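Local atomic coordinates of 2-dehydropantoate 2-reductase (Geobacter metallireducens, PDB entry 3HN2), a protein that probably catalyses the NADPH-dependent reduction of ketopantoate (2-dehydropantoate) to pantoate, a step on the pathway to pantothenate. Residues Ser24-His29 against Ala163-Gln168; Pro257-Asp262 against Ala273-Pro278. All coordinates share one frame; numbering follows the deposited sequence.

Contact 1 (Ser24-His29 against Ala163-Gln168); sequences SGEDVH and AAMFRQ
E26 and M165 make the more extensive part of this contact. The carboxylate end of E26 lies against the methylene CG of M165, with E26 CD 4.1 Å from M165 CG. The two side chains run obliquely across one another. CG sits over the face of the carboxylate, about equally far from its carbon and both oxygens. This is van der Waals contact, with no polar bond between the segments. Outside them, OE1 of E26 has a long, weak ion pair with R4. M165 points its CG away from its own backbone N (chi1 -176°), which carries the side chain out from the helix toward E26. I5 of strand 5-8 and L21 of helix 14-23 also touch M165, so the methionine packs against more of the fold than E26 alone.

The 24-29 segment runs from the end of helix 14-23 into strand 28-31 in what is, by family and topology, a Rossmann-type dinucleotide-binding domain. Helix 157-168 packs beside it from much later in the chain.

The other end buries less. A single carbon, S24 CB, meets a backbone oxygen there, 4.1 Å from Q168 O, and the exposed side chain of Q168 stays back. S24 OG turns to its own helix, where it hydrogen-bonds to the carbonyl oxygens of L20 and L21.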
ATOM      1  N   SER A  24      -7.950  22.966  12.464  1.00 58.84           N
ATOM      2  CA  SER A  24      -9.382  23.107  12.210  1.00 57.64           C
ATOM      3  C   SER A  24     -10.129  23.710  13.412  1.00 59.31           C
ATOM      4  O   SER A  24     -11.350  23.584  13.529  1.00 60.51           O
ATOM      5  CB  SER A  24      -9.983  21.760  11.820  1.00 56.43           C
ATOM      6  OG  SER A  24      -9.659  20.785  12.786  1.00 49.09           O
ATOM      7  N   GLY A  25      -9.386  24.362  14.300  1.00 60.60           N
ATOM      8  CA  GLY A  25      -9.981  25.160  15.366  1.00 67.59           C
ATOM      9  C   GLY A  25     -10.525  24.363  16.532  1.00 69.81           C
ATOM     10  O   GLY A  25     -11.719  24.419  16.833  1.00 68.42           O
ATOM     11  N   GLU A  26      -9.643  23.614  17.181  1.00 71.59           N
ATOM     12  CA  GLU A  26      -9.987  22.926  18.411  1.00 73.04           C
ATOM     13  C   GLU A  26      -9.029  23.421  19.480  1.00 74.42           C
ATOM     14  O   GLU A  26      -7.874  23.749  19.183  1.00 75.29           O
ATOM     15  CB  GLU A  26      -9.873  21.414  18.232  1.00 73.38           C
ATOM     16  CG  GLU A  26     -11.100  20.628  18.676  1.00 79.87           C
ATOM     17  CD  GLU A  26     -12.260  20.693  17.687  1.00 82.97           C
ATOM     18  OE1 GLU A  26     -13.428  20.721  18.134  1.00 79.45           O
ATOM     19  OE2 GLU A  26     -12.007  20.708  16.464  1.00 94.85           O
ATOM     20  N   ASP A  27      -9.511  23.490  20.719  1.00 73.55           N
ATOM     21  CA  ASP A  27      -8.718  24.005  21.831  1.00 70.44           C
ATOM     22  C   ASP A  27      -7.737  22.936  22.306  1.00 66.75           C
ATOM     23  O   ASP A  27      -8.014  22.183  23.242  1.00 72.34           O
ATOM     24  CB  ASP A  27      -9.632  24.482  22.964  1.00 73.45           C
ATOM     25  CG  ASP A  27      -8.941  25.445  23.917  1.00 78.51           C
ATOM     26  OD1 ASP A  27      -7.790  25.854  23.649  1.00 90.89           O
ATOM     27  OD2 ASP A  27      -9.560  25.798  24.942  1.00 79.20           O
ATOM     28  N   VAL A  28      -6.585  22.888  21.644  1.00 62.15           N
ATOM     29  CA  VAL A  28      -5.611  21.819  21.834  1.00 57.31           C
ATOM     30  C   VAL A  28      -4.491  22.266  22.770  1.00 57.49           C
ATOM     31  O   VAL A  28      -3.928  23.350  22.609  1.00 61.32           O
ATOM     32  CB  VAL A  28      -5.059  21.318  20.465  1.00 54.89           C
ATOM     33  CG1 VAL A  28      -4.026  20.233  20.647  1.00 56.53           C
ATOM     34  CG2 VAL A  28      -6.190  20.780  19.611  1.00 43.67           C
ATOM     35  N   HIS A  29      -4.192  21.421  23.753  1.00 58.84           N
ATOM     36  CA  HIS A  29      -3.177  21.691  24.764  1.00 57.56           C
ATOM     37  C   HIS A  29      -2.157  20.564  24.751  1.00 54.71           C
ATOM     38  O   HIS A  29      -2.454  19.450  25.169  1.00 55.90           O
ATOM     39  CB  HIS A  29      -3.822  21.793  26.151  1.00 56.91           C
ATOM     40  CG  HIS A  29      -4.939  22.786  26.228  1.00 57.49           C
ATOM     41  ND1 HIS A  29      -6.230  22.484  25.853  1.00 69.15           N
ATOM     42  CD2 HIS A  29      -4.955  24.078  26.630  1.00 65.83           C
ATOM     43  CE1 HIS A  29      -6.995  23.549  26.020  1.00 69.62           C
ATOM     44  NE2 HIS A  29      -6.246  24.530  26.492  1.00 73.41           N
ATOM     45  N   ALA A 163     -15.726  10.911  15.744  1.00 46.18           N
ATOM     46  CA  ALA A 163     -15.506  10.574  14.337  1.00 50.25           C
ATOM     47  C   ALA A 163     -15.701  11.783  13.432  1.00 55.39           C
ATOM     48  O   ALA A 163     -14.892  12.021  12.529  1.00 54.01           O
ATOM     49  CB  ALA A 163     -16.431   9.447  13.909  1.00 49.14           C
ATOM     50  N   ALA A 164     -16.773  12.539  13.692  1.00 55.33           N
ATOM     51  CA  ALA A 164     -17.069  13.776  12.970  1.00 50.94           C
ATOM     52  C   ALA A 164     -15.966  14.805  13.183  1.00 51.92           C
ATOM     53  O   ALA A 164     -15.504  15.434  12.227  1.00 58.90           O
ATOM     54  CB  ALA A 164     -18.415  14.341  13.403  1.00 44.12           C
ATOM     55  N   MET A 165     -15.541  14.943  14.440  1.00 45.89           N
ATOM     56  CA  MET A 165     -14.474  15.863  14.838  1.00 45.09           C
ATOM     57  C   MET A 165     -13.160  15.603  14.087  1.00 41.07           C
ATOM     58  O   MET A 165     -12.507  16.547  13.643  1.00 39.95           O
ATOM     59  CB  MET A 165     -14.255  15.790  16.355  1.00 39.64           C
ATOM     60  CG  MET A 165     -13.234  16.772  16.896  1.00 28.68           C
ATOM     61  SD  MET A 165     -12.431  16.141  18.373  1.00 53.79           S
ATOM     62  CE  MET A 165     -13.574  16.713  19.637  1.00 62.77           C
ATOM     63  N   PHE A 166     -12.788  14.330  13.947  1.00 41.70           N
ATOM     64  CA  PHE A 166     -11.600  13.960  13.162  1.00 51.79           C
ATOM     65  C   PHE A 166     -11.758  14.203  11.665  1.00 46.83           C
ATOM     66  O   PHE A 166     -10.846  14.721  11.035  1.00 47.47           O
ATOM     67  CB  PHE A 166     -11.188  12.510  13.405  1.00 52.78           C
ATOM     68  CG  PHE A 166     -10.368  12.311  14.644  1.00 54.08           C
ATOM     69  CD1 PHE A 166      -9.054  12.762  14.703  1.00 43.17           C
ATOM     70  CD2 PHE A 166     -10.903  11.657  15.746  1.00 41.69           C
ATOM     71  CE1 PHE A 166      -8.287  12.574  15.845  1.00 51.10           C
ATOM     72  CE2 PHE A 166     -10.145  11.462  16.890  1.00 59.62           C
ATOM     73  CZ  PHE A 166      -8.833  11.919  16.940  1.00 53.89           C
ATOM     74  N   ARG A 167     -12.914  13.827  11.113  1.00 50.53           N
ATOM     75  CA  ARG A 167     -13.214  14.011   9.683  1.00 46.39           C
ATOM     76  C   ARG A 167     -13.243  15.480   9.266  1.00 54.10           C
ATOM     77  O   ARG A 167     -12.830  15.817   8.155  1.00 61.92           O
ATOM     78  CB  ARG A 167     -14.523  13.320   9.296  1.00 41.21           C
ATOM     79  CG  ARG A 167     -14.424  11.796   9.186  1.00 43.61           C
ATOM     80  CD  ARG A 167     -15.683  11.178   8.571  1.00 43.57           C
ATOM     81  NE  ARG A 167     -16.871  11.372   9.407  1.00 41.13           N
ATOM     82  CZ  ARG A 167     -17.428  10.438  10.179  1.00 55.35           C
ATOM     83  NH1 ARG A 167     -18.505  10.730  10.898  1.00 67.80           N
ATOM     84  NH2 ARG A 167     -16.920   9.214  10.237  1.00 46.73           N
ATOM     85  N   GLN A 168     -13.720  16.341  10.169  1.00 59.68           N
ATOM     86  CA  GLN A 168     -13.662  17.798  10.008  1.00 58.32           C
ATOM     87  C   GLN A 168     -12.229  18.317   9.912  1.00 55.97           C
ATOM     88  O   GLN A 168     -11.966  19.319   9.243  1.00 55.56           O
ATOM     89  CB  GLN A 168     -14.359  18.485  11.184  1.00 61.73           C
ATOM     90  CG  GLN A 168     -15.872  18.577  11.061  1.00 80.98           C
ATOM     91  CD  GLN A 168     -16.318  19.712  10.160  1.00 92.88           C
ATOM     92  OE1 GLN A 168     -15.880  20.854  10.317  1.00100.67           O
ATOM     93  NE2 GLN A 168     -17.197  19.405   9.213  1.00 91.08           N
TER

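Contact 2 (Pro257-Asp262 against Ala273-Pro278); sequences PSMEID and AIFRTP
The sulfur of M259 meets the F275 ring at its edge, in a Met-aromatic contact. M259 SD is 4.0 Å from F275 CE2 and lies near the ring plane. It sits 5.4 Å from the centroid of the F275 ring, on a line 84° off the ring normal. The ring therefore offers its C-H rim, and the sulfur stands off the edge, not over a face.

M259 reaches across with a nearly straight chain as far as SD (chi2 -162°). The bend comes at the last torsion and turns CE aside, which leaves the sulfur as the touching atom. The same sulfur has a second neighbour in I274, whose terminal methyl CD1 is 4.2 Å from M259 SD. Two consecutive residues of one helix thus receive a single methionine. The contact is apolar, and all three residues are buried.

Helix 271-284 has a wider pi-type turn over 273-276, the part that carries I274 and F275. It is kinked at P278, whose N makes no bond to the turn before.

Both segments belong to the helical C-terminal part of the protein. N194 of helix 179-200 and L299 of helix 290-302 also pack on M259. F275 lies against I191 of the first of these helices and against L295 and A296 of the second.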
ATOM      1  N   PRO A 257       9.238   0.364   9.536  1.00 51.27           N
ATOM      2  CA  PRO A 257       8.252   0.469  10.616  1.00 48.38           C
ATOM      3  C   PRO A 257       8.784   1.166  11.858  1.00 46.42           C
ATOM      4  O   PRO A 257       9.995   1.299  12.021  1.00 43.38           O
ATOM      5  CB  PRO A 257       7.946  -0.995  10.953  1.00 46.58           C
ATOM      6  CG  PRO A 257       8.278  -1.737   9.738  1.00 47.19           C
ATOM      7  CD  PRO A 257       9.462  -1.039   9.155  1.00 52.20           C
ATOM      8  N   SER A 258       7.867   1.581  12.731  1.00 53.04           N
ATOM      9  CA  SER A 258       8.189   2.365  13.927  1.00 48.95           C
ATOM     10  C   SER A 258       9.232   1.723  14.833  1.00 50.28           C
ATOM     11  O   SER A 258      10.128   2.410  15.320  1.00 58.37           O
ATOM     12  CB  SER A 258       6.918   2.668  14.720  1.00 53.95           C
ATOM     13  OG  SER A 258       6.232   1.475  15.061  1.00 61.43           O
ATOM     14  N   MET A 259       9.121   0.407  15.029  1.00 50.89           N
ATOM     15  CA  MET A 259      10.026  -0.353  15.895  1.00 51.91           C
ATOM     16  C   MET A 259      11.461  -0.423  15.382  1.00 53.24           C
ATOM     17  O   MET A 259      12.404  -0.405  16.177  1.00 57.34           O
ATOM     18  CB  MET A 259       9.502  -1.771  16.113  1.00 57.62           C
ATOM     19  CG  MET A 259       8.687  -1.967  17.381  1.00 63.68           C
ATOM     20  SD  MET A 259       8.567  -3.713  17.834  1.00 56.22           S
ATOM     21  CE  MET A 259      10.281  -4.088  18.046  1.00 37.21           C
ATOM     22  N   GLU A 260      11.616  -0.516  14.061  1.00 52.11           N
ATOM     23  CA  GLU A 260      12.929  -0.523  13.423  1.00 49.91           C
ATOM     24  C   GLU A 260      13.614   0.839  13.583  1.00 53.26           C
ATOM     25  O   GLU A 260      14.814   0.908  13.863  1.00 54.20           O
ATOM     26  CB  GLU A 260      12.802  -0.900  11.940  1.00 48.99           C
ATOM     27  CG  GLU A 260      14.138  -0.942  11.187  1.00 47.22           C
ATOM     28  CD  GLU A 260      14.017  -1.373   9.732  1.00 55.41           C
ATOM     29  OE1 GLU A 260      12.884  -1.553   9.232  1.00 46.28           O
ATOM     30  OE2 GLU A 260      15.075  -1.526   9.084  1.00 66.46           O
ATOM     31  N   ILE A 261      12.836   1.907  13.412  1.00 56.81           N
ATOM     32  CA  ILE A 261      13.309   3.283  13.586  1.00 60.37           C
ATOM     33  C   ILE A 261      13.783   3.510  15.024  1.00 58.82           C
ATOM     34  O   ILE A 261      14.849   4.086  15.248  1.00 58.76           O
ATOM     35  CB  ILE A 261      12.209   4.324  13.189  1.00 61.72           C
ATOM     36  CG1 ILE A 261      11.777   4.155  11.722  1.00 53.67           C
ATOM     37  CG2 ILE A 261      12.666   5.766  13.467  1.00 65.97           C
ATOM     38  CD1 ILE A 261      12.896   4.299  10.686  1.00 60.75           C
ATOM     39  N   ASP A 262      13.000   3.019  15.982  1.00 59.24           N
ATOM     40  CA  ASP A 262      13.353   3.080  17.400  1.00 65.96           C
ATOM     41  C   ASP A 262      14.637   2.303  17.724  1.00 67.34           C
ATOM     42  O   ASP A 262      15.430   2.730  18.566  1.00 71.95           O
ATOM     43  CB  ASP A 262      12.193   2.568  18.259  1.00 66.89           C
ATOM     44  CG  ASP A 262      10.984   3.491  18.238  1.00 79.07           C
ATOM     45  OD1 ASP A 262      11.161   4.729  18.251  1.00 90.54           O
ATOM     46  OD2 ASP A 262       9.846   2.974  18.226  1.00 85.87           O
ATOM     47  N   ALA A 273       3.583  -4.443  24.968  1.00 34.46           N
ATOM     48  CA  ALA A 273       2.231  -4.259  24.423  1.00 39.14           C
ATOM     49  C   ALA A 273       1.970  -4.959  23.081  1.00 42.87           C
ATOM     50  O   ALA A 273       0.901  -5.540  22.887  1.00 45.22           O
ATOM     51  CB  ALA A 273       1.911  -2.782  24.316  1.00 46.75           C
ATOM     52  N   ILE A 274       2.931  -4.904  22.164  1.00 36.10           N
ATOM     53  CA  ILE A 274       2.763  -5.532  20.849  1.00 38.67           C
ATOM     54  C   ILE A 274       2.856  -7.072  20.902  1.00 41.66           C
ATOM     55  O   ILE A 274       2.079  -7.767  20.237  1.00 36.38           O
ATOM     56  CB  ILE A 274       3.740  -4.924  19.789  1.00 42.07           C
ATOM     57  CG1 ILE A 274       3.469  -3.424  19.610  1.00 37.43           C
ATOM     58  CG2 ILE A 274       3.608  -5.622  18.439  1.00 36.44           C
ATOM     59  CD1 ILE A 274       4.624  -2.658  18.978  1.00 50.93           C
ATOM     60  N   PHE A 275       3.772  -7.597  21.717  1.00 46.45           N
ATOM     61  CA  PHE A 275       4.079  -9.032  21.704  1.00 43.88           C
ATOM     62  C   PHE A 275       3.688  -9.792  22.969  1.00 47.28           C
ATOM     63  O   PHE A 275       2.979 -10.794  22.890  1.00 51.76           O
ATOM     64  CB  PHE A 275       5.567  -9.262  21.447  1.00 44.21           C
ATOM     65  CG  PHE A 275       6.017  -8.895  20.071  1.00 42.94           C
ATOM     66  CD1 PHE A 275       6.055  -9.853  19.064  1.00 43.80           C
ATOM     67  CD2 PHE A 275       6.450  -7.606  19.785  1.00 59.59           C
ATOM     68  CE1 PHE A 275       6.503  -9.526  17.788  1.00 46.92           C
ATOM     69  CE2 PHE A 275       6.890  -7.266  18.506  1.00 56.09           C
ATOM     70  CZ  PHE A 275       6.913  -8.229  17.509  1.00 40.32           C
ATOM     71  N   ARG A 276       4.166  -9.339  24.125  1.00 48.27           N
ATOM     72  CA  ARG A 276       4.019 -10.129  25.356  1.00 47.71           C
ATOM     73  C   ARG A 276       2.590 -10.160  25.900  1.00 46.29           C
ATOM     74  O   ARG A 276       2.152 -11.187  26.422  1.00 39.41           O
ATOM     75  CB  ARG A 276       5.031  -9.711  26.431  1.00 41.60           C
ATOM     76  CG  ARG A 276       6.471 -10.139  26.134  1.00 31.29           C
ATOM     77  CD  ARG A 276       6.625 -11.659  26.189  1.00 52.11           C
ATOM     78  NE  ARG A 276       7.957 -12.117  25.799  1.00 40.55           N
ATOM     79  CZ  ARG A 276       8.254 -13.378  25.492  1.00 54.76           C
ATOM     80  NH1 ARG A 276       7.305 -14.304  25.537  1.00 40.18           N
ATOM     81  NH2 ARG A 276       9.497 -13.716  25.138  1.00 28.62           N
ATOM     82  N   THR A 277       1.873  -9.047  25.738  1.00 48.04           N
ATOM     83  CA  THR A 277       0.447  -8.949  26.099  1.00 45.71           C
ATOM     84  C   THR A 277      -0.468  -9.837  25.223  1.00 45.68           C
ATOM     85  O   THR A 277      -1.282 -10.582  25.780  1.00 46.41           O
ATOM     86  CB  THR A 277      -0.059  -7.465  26.149  1.00 36.61           C
ATOM     87  OG1 THR A 277       0.804  -6.683  26.985  1.00 41.01           O
ATOM     88  CG2 THR A 277      -1.469  -7.382  26.683  1.00 50.83           C
ATOM     89  N   PRO A 278      -0.370  -9.754  23.868  1.00 40.37           N
ATOM     90  CA  PRO A 278      -1.117 -10.726  23.065  1.00 39.25           C
ATOM     91  C   PRO A 278      -0.766 -12.182  23.332  1.00 45.97           C
ATOM     92  O   PRO A 278      -1.677 -13.009  23.404  1.00 51.06           O
ATOM     93  CB  PRO A 278      -0.749 -10.341  21.630  1.00 43.26           C
ATOM     94  CG  PRO A 278      -0.520  -8.900  21.721  1.00 45.63           C
ATOM     95  CD  PRO A 278       0.275  -8.768  22.985  1.00 38.00           C
TER

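How the contacts relate
Near the N terminus the chain leaves helix 14-23 through the 24-29 segment and enters strand 28-31. Contact 1 closes only after 133 intervening residues, which hold most of the large sheet, when helix 157-168 returns to that early turn. It ties the start of the Rossmann-type part to its late helix. The chain then passes into the C-terminal helices. There contact 2 closes a short loop of ten residues between helices 258-264 and 271-284. The two contacts follow in series, neither nested nor crossed. They lie on opposite sides of the chain's centre. The centres of contact 1 and contact 2 are about 28 Å apart, and the nearest atoms of contact 1 and contact 2 about 18 Å.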